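Local atomic coordinates of L-amino acid deaminase (Proteus vulgaris, PDB entry 5HXW), a protein that probably oxidises L-amino acids to the corresponding keto acids with release of ammonia, using a bound FAD cofactor at the membrane. Residues Thr256-Ser267 with Ser384-Ala395. Residues are numbered along the deposited sequence; the frame is centred on the assembly and turned at random.
Sequences TLPAYQSQQLIS and SKLIDQWSGAMA. With FAD (flavin-adenine dinucleotide), chain G.
Q263 lays its CB over one face of the W390 indole, 3.8 Å from the centroid of the five-membered ring, a CH-pi contact. The indole leans across the strand pair to meet it because W390 CG sits between its own backbone N and carbonyl carbon (chi1 68°). L265 reaches the same ring at its edge, with CD1 against CH2. The indole N-H, W390 NE1, gives its hydrogen bond to the carbonyl of R78.

Q263 then bends at chi2 (-76°), which takes its amide off the indole and brings NE2 to 3.6 Å from FAD C7M. Q261 stays extended and approaches the same methyl with OE1. M394 covers the neighbouring methyl, its CG 3.4 Å from FAD C8M, while its CE packs on Q261 CB. G392 lies between W390 and M394 on this face and brings only backbone to the flavin.

The opposite face carries Y260, S262, Q264, Q389, S391 and A393. The Y260 ring lies over A393, with CE2 3.5 Å from A393 CB, and S391 OG is at the ring edge. Q264 and Q389 run side by side with their amide planes nearly parallel (2°) but stepped. Q389 NE2 gives Q264 OE1 a weak hydrogen bond of 3.3 Å, and Q264 NE2 is held by the carbonyl of L367 in helix 364-377.

The backbones pair antiparallel from P258 with A395 to I266 with L386, shifting by one residue at L265, where I387 and D388 both face it, a classic beta bulge. Beyond it S267 OG accepts from K385 N at 2.7 Å, and S384 OG donates to S267 O.

Strand 257-266 also pairs with strand 293-303. The arrangement fits the large substrate-domain sheet of DAO-family flavoenzymes, here with one face against the dimethylbenzene end of the FAD isoalloxazine.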
ATOM      1  N   THR A 256       7.941   0.582  12.947  1.00 63.29           N
ATOM      2  CA  THR A 256       7.934   1.085  11.570  1.00 62.33           C
ATOM      3  C   THR A 256       8.790   2.338  11.457  1.00 62.75           C
ATOM      4  O   THR A 256       8.908   3.112  12.411  1.00 63.69           O
ATOM      5  CB  THR A 256       6.513   1.428  11.063  1.00 61.30           C
ATOM      6  OG1 THR A 256       5.960   2.496  11.844  1.00 61.37           O
ATOM      7  CG2 THR A 256       5.584   0.221  11.117  1.00 61.69           C
ATOM      8  N   LEU A 257       9.385   2.528  10.285  1.00 62.22           N
ATOM      9  CA  LEU A 257      10.086   3.764   9.970  1.00 62.01           C
ATOM     10  C   LEU A 257       9.501   4.386   8.707  1.00 61.37           C
ATOM     11  O   LEU A 257       9.099   3.652   7.799  1.00 60.39           O
ATOM     12  CB  LEU A 257      11.597   3.526   9.822  1.00 62.24           C
ATOM     13  CG  LEU A 257      12.413   3.252  11.095  1.00 62.88           C
ATOM     14  CD1 LEU A 257      13.893   3.148  10.765  1.00 62.73           C
ATOM     15  CD2 LEU A 257      12.195   4.325  12.155  1.00 62.99           C
ATOM     16  N   PRO A 258       9.435   5.737   8.651  1.00 61.54           N
ATOM     17  CA  PRO A 258       8.920   6.409   7.456  1.00 61.06           C
ATOM     18  C   PRO A 258       9.815   6.242   6.225  1.00 61.18           C
ATOM     19  O   PRO A 258      11.040   6.163   6.340  1.00 61.16           O
ATOM     20  CB  PRO A 258       8.857   7.881   7.877  1.00 61.16           C
ATOM     21  CG  PRO A 258       9.861   8.005   8.965  1.00 62.09           C
ATOM     22  CD  PRO A 258       9.768   6.708   9.710  1.00 62.10           C
ATOM     23  N   ALA A 259       9.175   6.171   5.062  1.00 61.65           N
ATOM     24  CA  ALA A 259       9.850   6.161   3.768  1.00 62.13           C
ATOM     25  C   ALA A 259       9.073   7.048   2.800  1.00 62.68           C
ATOM     26  O   ALA A 259       7.846   7.143   2.884  1.00 63.51           O
ATOM     27  CB  ALA A 259       9.949   4.743   3.236  1.00 61.75           C
ATOM     28  N   TYR A 260       9.789   7.698   1.890  1.00 63.31           N
ATOM     29  CA  TYR A 260       9.176   8.588   0.910  1.00 64.30           C
ATOM     30  C   TYR A 260       9.624   8.273  -0.509  1.00 64.74           C
ATOM     31  O   TYR A 260      10.779   7.899  -0.739  1.00 65.61           O
ATOM     32  CB  TYR A 260       9.486  10.049   1.248  1.00 66.06           C
ATOM     33  CG  TYR A 260       8.633  10.595   2.361  1.00 67.61           C
ATOM     34  CD1 TYR A 260       9.026  10.473   3.700  1.00 68.74           C
ATOM     35  CD2 TYR A 260       7.418  11.231   2.084  1.00 68.77           C
ATOM     36  CE1 TYR A 260       8.233  10.970   4.730  1.00 69.08           C
ATOM     37  CE2 TYR A 260       6.623  11.736   3.106  1.00 68.66           C
ATOM     38  CZ  TYR A 260       7.033  11.601   4.423  1.00 68.98           C
ATOM     39  OH  TYR A 260       6.246  12.099   5.433  1.00 71.01           O
ATOM     40  N   GLN A 261       8.696   8.422  -1.451  1.00 64.32           N
ATOM     41  CA  GLN A 261       8.986   8.267  -2.873  1.00 64.68           C
ATOM     42  C   GLN A 261       8.132   9.213  -3.707  1.00 64.61           C
ATOM     43  O   GLN A 261       6.908   9.279  -3.545  1.00 63.88           O
ATOM     44  CB  GLN A 261       8.780   6.821  -3.326  1.00 64.69           C
ATOM     45  CG  GLN A 261       9.298   6.538  -4.730  1.00 66.95           C
ATOM     46  CD  GLN A 261       9.003   5.128  -5.203  1.00 67.41           C
ATOM     47  OE1 GLN A 261       7.914   4.591  -4.983  1.00 67.09           O
ATOM     48  NE2 GLN A 261       9.979   4.521  -5.864  1.00 68.55           N
ATOM     49  N   SER A 262       8.801   9.945  -4.593  1.00 65.07           N
ATOM     50  CA  SER A 262       8.132  10.834  -5.529  1.00 65.36           C
ATOM     51  C   SER A 262       7.516  10.041  -6.678  1.00 65.65           C
ATOM     52  O   SER A 262       8.083   9.043  -7.137  1.00 65.96           O
ATOM     53  CB  SER A 262       9.111  11.876  -6.057  1.00 66.59           C
ATOM     54  OG  SER A 262       9.610  12.680  -5.004  1.00 67.68           O
ATOM     55  N   GLN A 263       6.340  10.488  -7.112  1.00 65.47           N
ATOM     56  CA  GLN A 263       5.625   9.900  -8.247  1.00 65.10           C
ATOM     57  C   GLN A 263       5.166  10.997  -9.208  1.00 65.88           C
ATOM     58  O   GLN A 263       4.906  12.134  -8.795  1.00 65.51           O
ATOM     59  CB  GLN A 263       4.406   9.103  -7.772  1.00 63.94           C
ATOM     60  CG  GLN A 263       4.689   7.920  -6.853  1.00 64.57           C
ATOM     61  CD  GLN A 263       5.231   6.697  -7.575  1.00 65.78           C
ATOM     62  OE1 GLN A 263       4.825   6.379  -8.698  1.00 66.91           O
ATOM     63  NE2 GLN A 263       6.148   5.992  -6.920  1.00 65.89           N
ATOM     64  N   GLN A 264       5.067  10.647 -10.490  1.00 66.82           N
ATOM     65  CA  GLN A 264       4.526  11.553 -11.505  1.00 68.03           C
ATOM     66  C   GLN A 264       3.627  10.839 -12.520  1.00 68.70           C
ATOM     67  O   GLN A 264       3.683   9.614 -12.668  1.00 68.40           O
ATOM     68  CB  GLN A 264       5.636  12.376 -12.189  1.00 68.75           C
ATOM     69  CG  GLN A 264       6.646  11.575 -12.999  1.00 69.60           C
ATOM     70  CD  GLN A 264       7.897  12.353 -13.366  1.00 70.61           C
ATOM     71  OE1 GLN A 264       7.899  13.585 -13.421  1.00 72.00           O
ATOM     72  NE2 GLN A 264       8.973  11.627 -13.630  1.00 71.12           N
ATOM     73  N   LEU A 265       2.796  11.630 -13.196  1.00 69.80           N
ATOM     74  CA  LEU A 265       1.825  11.139 -14.165  1.00 70.32           C
ATOM     75  C   LEU A 265       1.923  11.971 -15.439  1.00 70.95           C
ATOM     76  O   LEU A 265       1.836  13.204 -15.392  1.00 71.42           O
ATOM     77  CB  LEU A 265       0.414  11.239 -13.582  1.00 71.23           C
ATOM     78  CG  LEU A 265      -0.579  10.117 -13.881  1.00 72.95           C
ATOM     79  CD1 LEU A 265      -0.599   9.107 -12.739  1.00 71.67           C
ATOM     80  CD2 LEU A 265      -1.965  10.706 -14.100  1.00 73.85           C
ATOM     81  N   ILE A 266       2.121  11.292 -16.567  1.00 70.56           N
ATOM     82  CA  ILE A 266       2.210  11.952 -17.880  1.00 70.94           C
ATOM     83  C   ILE A 266       1.141  11.464 -18.857  1.00 71.14           C
ATOM     84  O   ILE A 266       0.626  10.348 -18.724  1.00 69.95           O
ATOM     85  CB  ILE A 266       3.622  11.854 -18.520  1.00 71.61           C
ATOM     86  CG1 ILE A 266       4.104  10.395 -18.604  1.00 71.15           C
ATOM     87  CG2 ILE A 266       4.605  12.749 -17.770  1.00 71.17           C
ATOM     88  CD1 ILE A 266       5.280  10.169 -19.530  1.00 72.10           C
ATOM     89  N   SER A 267       0.818  12.316 -19.827  1.00 72.28           N
ATOM     90  CA  SER A 267      -0.173  12.016 -20.861  1.00 73.58           C
ATOM     91  C   SER A 267       0.288  10.923 -21.832  1.00 74.56           C
ATOM     92  O   SER A 267       1.488  10.656 -21.969  1.00 74.01           O
ATOM     93  CB  SER A 267      -0.540  13.292 -21.621  1.00 75.32           C
ATOM     94  OG  SER A 267       0.602  13.860 -22.237  1.00 76.45           O
ATOM     95  N   SER A 384       4.777  14.078 -24.393  1.00 88.85           N
ATOM     96  CA  SER A 384       3.854  13.895 -23.271  1.00 86.96           C
ATOM     97  C   SER A 384       3.882  15.066 -22.296  1.00 87.00           C
ATOM     98  O   SER A 384       4.955  15.550 -21.915  1.00 87.02           O
ATOM     99  CB  SER A 384       4.145  12.591 -22.526  1.00 84.66           C
ATOM    100  OG  SER A 384       3.858  11.463 -23.333  1.00 85.09           O
ATOM    101  N   LYS A 385       2.688  15.514 -21.912  1.00 87.15           N
ATOM    102  CA  LYS A 385       2.515  16.597 -20.946  1.00 86.85           C
ATOM    103  C   LYS A 385       2.416  16.063 -19.521  1.00 84.19           C
ATOM    104  O   LYS A 385       1.930  14.952 -19.293  1.00 83.12           O
ATOM    105  CB  LYS A 385       1.289  17.451 -21.293  1.00 88.53           C
ATOM    106  CG  LYS A 385       1.534  18.435 -22.428  1.00 91.95           C
ATOM    107  CD  LYS A 385       0.283  19.222 -22.783  1.00 93.77           C
ATOM    108  CE  LYS A 385       0.551  20.171 -23.940  1.00 96.72           C
ATOM    109  NZ  LYS A 385      -0.535  21.177 -24.101  1.00 98.46           N
ATOM    110  N   LEU A 386       2.884  16.873 -18.577  1.00 83.53           N
ATOM    111  CA  LEU A 386       2.904  16.532 -17.161  1.00 80.90           C
ATOM    112  C   LEU A 386       1.531  16.799 -16.542  1.00 80.00           C
ATOM    113  O   LEU A 386       1.061  17.939 -16.537  1.00 81.68           O
ATOM    114  CB  LEU A 386       3.990  17.363 -16.473  1.00 80.47           C
ATOM    115  CG  LEU A 386       4.772  16.875 -15.255  1.00 79.64           C
ATOM    116  CD1 LEU A 386       5.592  15.625 -15.547  1.00 79.26           C
ATOM    117  CD2 LEU A 386       5.681  18.007 -14.805  1.00 79.84           C
ATOM    118  N   ILE A 387       0.890  15.741 -16.043  1.00 78.28           N
ATOM    119  CA  ILE A 387      -0.455  15.832 -15.444  1.00 77.60           C
ATOM    120  C   ILE A 387      -0.403  16.118 -13.932  1.00 76.54           C
ATOM    121  O   ILE A 387      -0.995  17.096 -13.468  1.00 77.31           O
ATOM    122  CB  ILE A 387      -1.328  14.585 -15.764  1.00 77.10           C
ATOM    123  CG1 ILE A 387      -1.580  14.480 -17.276  1.00 78.55           C
ATOM    124  CG2 ILE A 387      -2.657  14.621 -15.006  1.00 75.88           C
ATOM    125  CD1 ILE A 387      -1.975  13.099 -17.755  1.00 78.18           C
ATOM    126  N   ASP A 388       0.299  15.266 -13.179  1.00 74.52           N
ATOM    127  CA  ASP A 388       0.361  15.376 -11.719  1.00 72.89           C
ATOM    128  C   ASP A 388       1.689  14.876 -11.145  1.00 71.47           C
ATOM    129  O   ASP A 388       2.272  13.917 -11.656  1.00 70.77           O
ATOM    130  CB  ASP A 388      -0.812  14.621 -11.075  1.00 72.95           C
ATOM    131  CG  ASP A 388      -1.139  15.106  -9.659  1.00 73.37           C
ATOM    132  OD1 ASP A 388      -0.482  16.041  -9.140  1.00 73.37           O
ATOM    133  OD2 ASP A 388      -2.079  14.541  -9.060  1.00 73.64           O
ATOM    134  N   GLN A 389       2.148  15.543 -10.085  1.00 70.03           N
ATOM    135  CA  GLN A 389       3.380  15.189  -9.370  1.00 68.71           C
ATOM    136  C   GLN A 389       3.138  15.240  -7.863  1.00 67.42           C
ATOM    137  O   GLN A 389       2.683  16.260  -7.337  1.00 68.16           O
ATOM    138  CB  GLN A 389       4.522  16.140  -9.738  1.00 69.68           C
ATOM    139  CG  GLN A 389       5.084  15.973 -11.141  1.00 70.98           C
ATOM    140  CD  GLN A 389       6.190  16.964 -11.449  1.00 71.94           C
ATOM    141  OE1 GLN A 389       5.987  18.176 -11.408  1.00 73.08           O
ATOM    142  NE2 GLN A 389       7.365  16.449 -11.778  1.00 72.34           N
ATOM    143  N   TRP A 390       3.441  14.140  -7.177  1.00 65.49           N
ATOM    144  CA  TRP A 390       3.228  14.046  -5.730  1.00 62.87           C
ATOM    145  C   TRP A 390       4.308  13.229  -5.009  1.00 61.82           C
ATOM    146  O   TRP A 390       5.109  12.532  -5.644  1.00 61.08           O
ATOM    147  CB  TRP A 390       1.831  13.490  -5.427  1.00 62.07           C
ATOM    148  CG  TRP A 390       1.651  12.045  -5.812  1.00 61.93           C
ATOM    149  CD1 TRP A 390       1.885  10.952  -5.023  1.00 61.12           C
ATOM    150  CD2 TRP A 390       1.194  11.538  -7.072  1.00 61.93           C
ATOM    151  NE1 TRP A 390       1.611   9.798  -5.713  1.00 60.62           N
ATOM    152  CE2 TRP A 390       1.176  10.123  -6.970  1.00 61.42           C
ATOM    153  CE3 TRP A 390       0.793  12.137  -8.278  1.00 63.19           C
ATOM    154  CZ2 TRP A 390       0.781   9.294  -8.034  1.00 61.29           C
ATOM    155  CZ3 TRP A 390       0.396  11.310  -9.340  1.00 63.61           C
ATOM    156  CH2 TRP A 390       0.396   9.902  -9.205  1.00 62.74           C
ATOM    157  N   SER A 391       4.318  13.343  -3.680  1.00 61.10           N
ATOM    158  CA  SER A 391       5.124  12.494  -2.812  1.00 60.08           C
ATOM    159  C   SER A 391       4.221  11.496  -2.082  1.00 59.21           C
ATOM    160  O   SER A 391       3.094  11.832  -1.707  1.00 59.03           O
ATOM    161  CB  SER A 391       5.893  13.349  -1.813  1.00 60.71           C
ATOM    162  OG  SER A 391       6.752  12.555  -1.018  1.00 62.08           O
ATOM    163  N   GLY A 392       4.713  10.273  -1.897  1.00 58.56           N
ATOM    164  CA  GLY A 392       3.981   9.240  -1.166  1.00 58.55           C
ATOM    165  C   GLY A 392       4.748   8.715   0.035  1.00 59.67           C
ATOM    166  O   GLY A 392       5.908   8.303  -0.100  1.00 59.79           O
ATOM    167  N   ALA A 393       4.089   8.710   1.198  1.00 59.79           N
ATOM    168  CA  ALA A 393       4.695   8.278   2.466  1.00 60.90           C
ATOM    169  C   ALA A 393       4.331   6.845   2.847  1.00 61.91           C
ATOM    170  O   ALA A 393       3.153   6.506   2.951  1.00 62.10           O
ATOM    171  CB  ALA A 393       4.303   9.226   3.592  1.00 61.08           C
ATOM    172  N   MET A 394       5.355   6.019   3.063  1.00 63.63           N
ATOM    173  CA  MET A 394       5.186   4.651   3.579  1.00 64.34           C
ATOM    174  C   MET A 394       5.665   4.552   5.029  1.00 63.46           C
ATOM    175  O   MET A 394       6.334   5.457   5.542  1.00 62.80           O
ATOM    176  CB  MET A 394       5.990   3.641   2.752  1.00 67.12           C
ATOM    177  CG  MET A 394       5.799   3.699   1.252  1.00 70.38           C
ATOM    178  SD  MET A 394       7.317   3.222   0.411  1.00 75.73           S
ATOM    179  CE  MET A 394       7.350   4.416  -0.919  1.00 74.23           C
ATOM    180  N   ALA A 395       5.303   3.445   5.673  1.00 62.25           N
ATOM    181  CA  ALA A 395       5.889   3.016   6.939  1.00 61.30           C
ATOM    182  C   ALA A 395       6.166   1.524   6.818  1.00 61.16           C
ATOM    183  O   ALA A 395       5.246   0.725   6.615  1.00 60.52           O
ATOM    184  CB  ALA A 395       4.964   3.317   8.107  1.00 60.48           C
TER
HETATM  185  PA  FAD G 501      -3.485   4.413   3.959  1.00 57.05           P
HETATM  186  O1A FAD G 501      -2.546   5.566   4.212  1.00 57.95           O
HETATM  187  O2A FAD G 501      -4.015   4.211   2.573  1.00 57.75           O
HETATM  188  O5B FAD G 501      -4.732   4.540   4.959  1.00 58.36           O
HETATM  189  C5B FAD G 501      -4.552   4.902   6.321  1.00 57.69           C
HETATM  190  C4B FAD G 501      -5.621   5.914   6.677  1.00 58.00           C
HETATM  191  O4B FAD G 501      -5.822   5.931   8.088  1.00 58.36           O
HETATM  192  C3B FAD G 501      -5.219   7.322   6.270  1.00 57.66           C
HETATM  193  O3B FAD G 501      -6.225   7.808   5.378  1.00 57.25           O
HETATM  194  C2B FAD G 501      -5.184   8.108   7.573  1.00 58.12           C
HETATM  195  O2B FAD G 501      -5.707   9.428   7.432  1.00 58.81           O
HETATM  196  C1B FAD G 501      -6.056   7.276   8.494  1.00 58.69           C
HETATM  197  N9A FAD G 501      -5.743   7.412   9.936  1.00 59.72           N
HETATM  198  C8A FAD G 501      -4.535   7.254  10.515  1.00 59.53           C
HETATM  199  N7A FAD G 501      -4.606   7.433  11.854  1.00 60.35           N
HETATM  200  C5A FAD G 501      -5.887   7.713  12.149  1.00 61.00           C
HETATM  201  C6A FAD G 501      -6.656   8.010  13.380  1.00 62.29           C
HETATM  202  N6A FAD G 501      -6.028   8.036  14.575  1.00 62.86           N
HETATM  203  N1A FAD G 501      -7.989   8.241  13.266  1.00 62.74           N
HETATM  204  C2A FAD G 501      -8.619   8.206  12.072  1.00 62.17           C
HETATM  205  N3A FAD G 501      -7.981   7.944  10.909  1.00 60.67           N
HETATM  206  C4A FAD G 501      -6.642   7.691  10.884  1.00 60.39           C
HETATM  207  N1  FAD G 501       1.153  -0.818  -3.473  1.00 58.67           N
HETATM  208  C2  FAD G 501       1.004  -1.684  -4.505  1.00 59.12           C
HETATM  209  O2  FAD G 501       0.360  -2.734  -4.300  1.00 59.33           O
HETATM  210  N3  FAD G 501       1.531  -1.449  -5.725  1.00 59.95           N
HETATM  211  C4  FAD G 501       2.238  -0.334  -6.003  1.00 60.14           C
HETATM  212  O4  FAD G 501       2.709  -0.146  -7.151  1.00 61.17           O
HETATM  213  C4X FAD G 501       2.441   0.671  -4.919  1.00 58.51           C
HETATM  214  N5  FAD G 501       3.136   1.820  -5.101  1.00 58.53           N
HETATM  215  C5X FAD G 501       3.316   2.715  -4.089  1.00 57.70           C
HETATM  216  C6  FAD G 501       4.035   3.896  -4.303  1.00 57.42           C
HETATM  217  C7  FAD G 501       4.208   4.824  -3.273  1.00 56.73           C
HETATM  218  C7M FAD G 501       4.991   6.086  -3.540  1.00 56.73           C
HETATM  219  C8  FAD G 501       3.615   4.544  -1.928  1.00 56.47           C
HETATM  220  C8M FAD G 501       3.743   5.481  -0.759  1.00 56.48           C
HETATM  221  C9  FAD G 501       2.903   3.373  -1.719  1.00 56.48           C
HETATM  222  C9A FAD G 501       2.727   2.444  -2.741  1.00 56.96           C
HETATM  223  N10 FAD G 501       1.982   1.255  -2.527  1.00 57.36           N
HETATM  224  C10 FAD G 501       1.837   0.345  -3.600  1.00 57.97           C
HETATM  225  C1' FAD G 501       1.430   0.946  -1.201  1.00 56.37           C
HETATM  226  C2' FAD G 501      -0.020   1.259  -0.914  1.00 55.56           C
HETATM  227  O2' FAD G 501      -0.286   2.629  -1.222  1.00 54.83           O
HETATM  228  C3' FAD G 501      -0.222   1.046   0.585  1.00 56.33           C
HETATM  229  O3' FAD G 501       0.473  -0.128   1.061  1.00 55.88           O
HETATM  230  C4' FAD G 501      -1.699   0.976   0.964  1.00 56.58           C
HETATM  231  O4' FAD G 501      -2.398   2.165   0.548  1.00 56.55           O
HETATM  232  C5' FAD G 501      -1.814   0.818   2.470  1.00 56.36           C
HETATM  233  O5' FAD G 501      -3.153   1.092   2.843  1.00 57.13           O
HETATM  234  P   FAD G 501      -3.500   1.600   4.318  1.00 56.59           P
HETATM  235  O1P FAD G 501      -4.998   1.709   4.370  1.00 58.07           O
HETATM  236  O2P FAD G 501      -2.799   0.709   5.307  1.00 58.78           O
HETATM  237  O3P FAD G 501      -2.792   3.043   4.433  1.00 57.01           O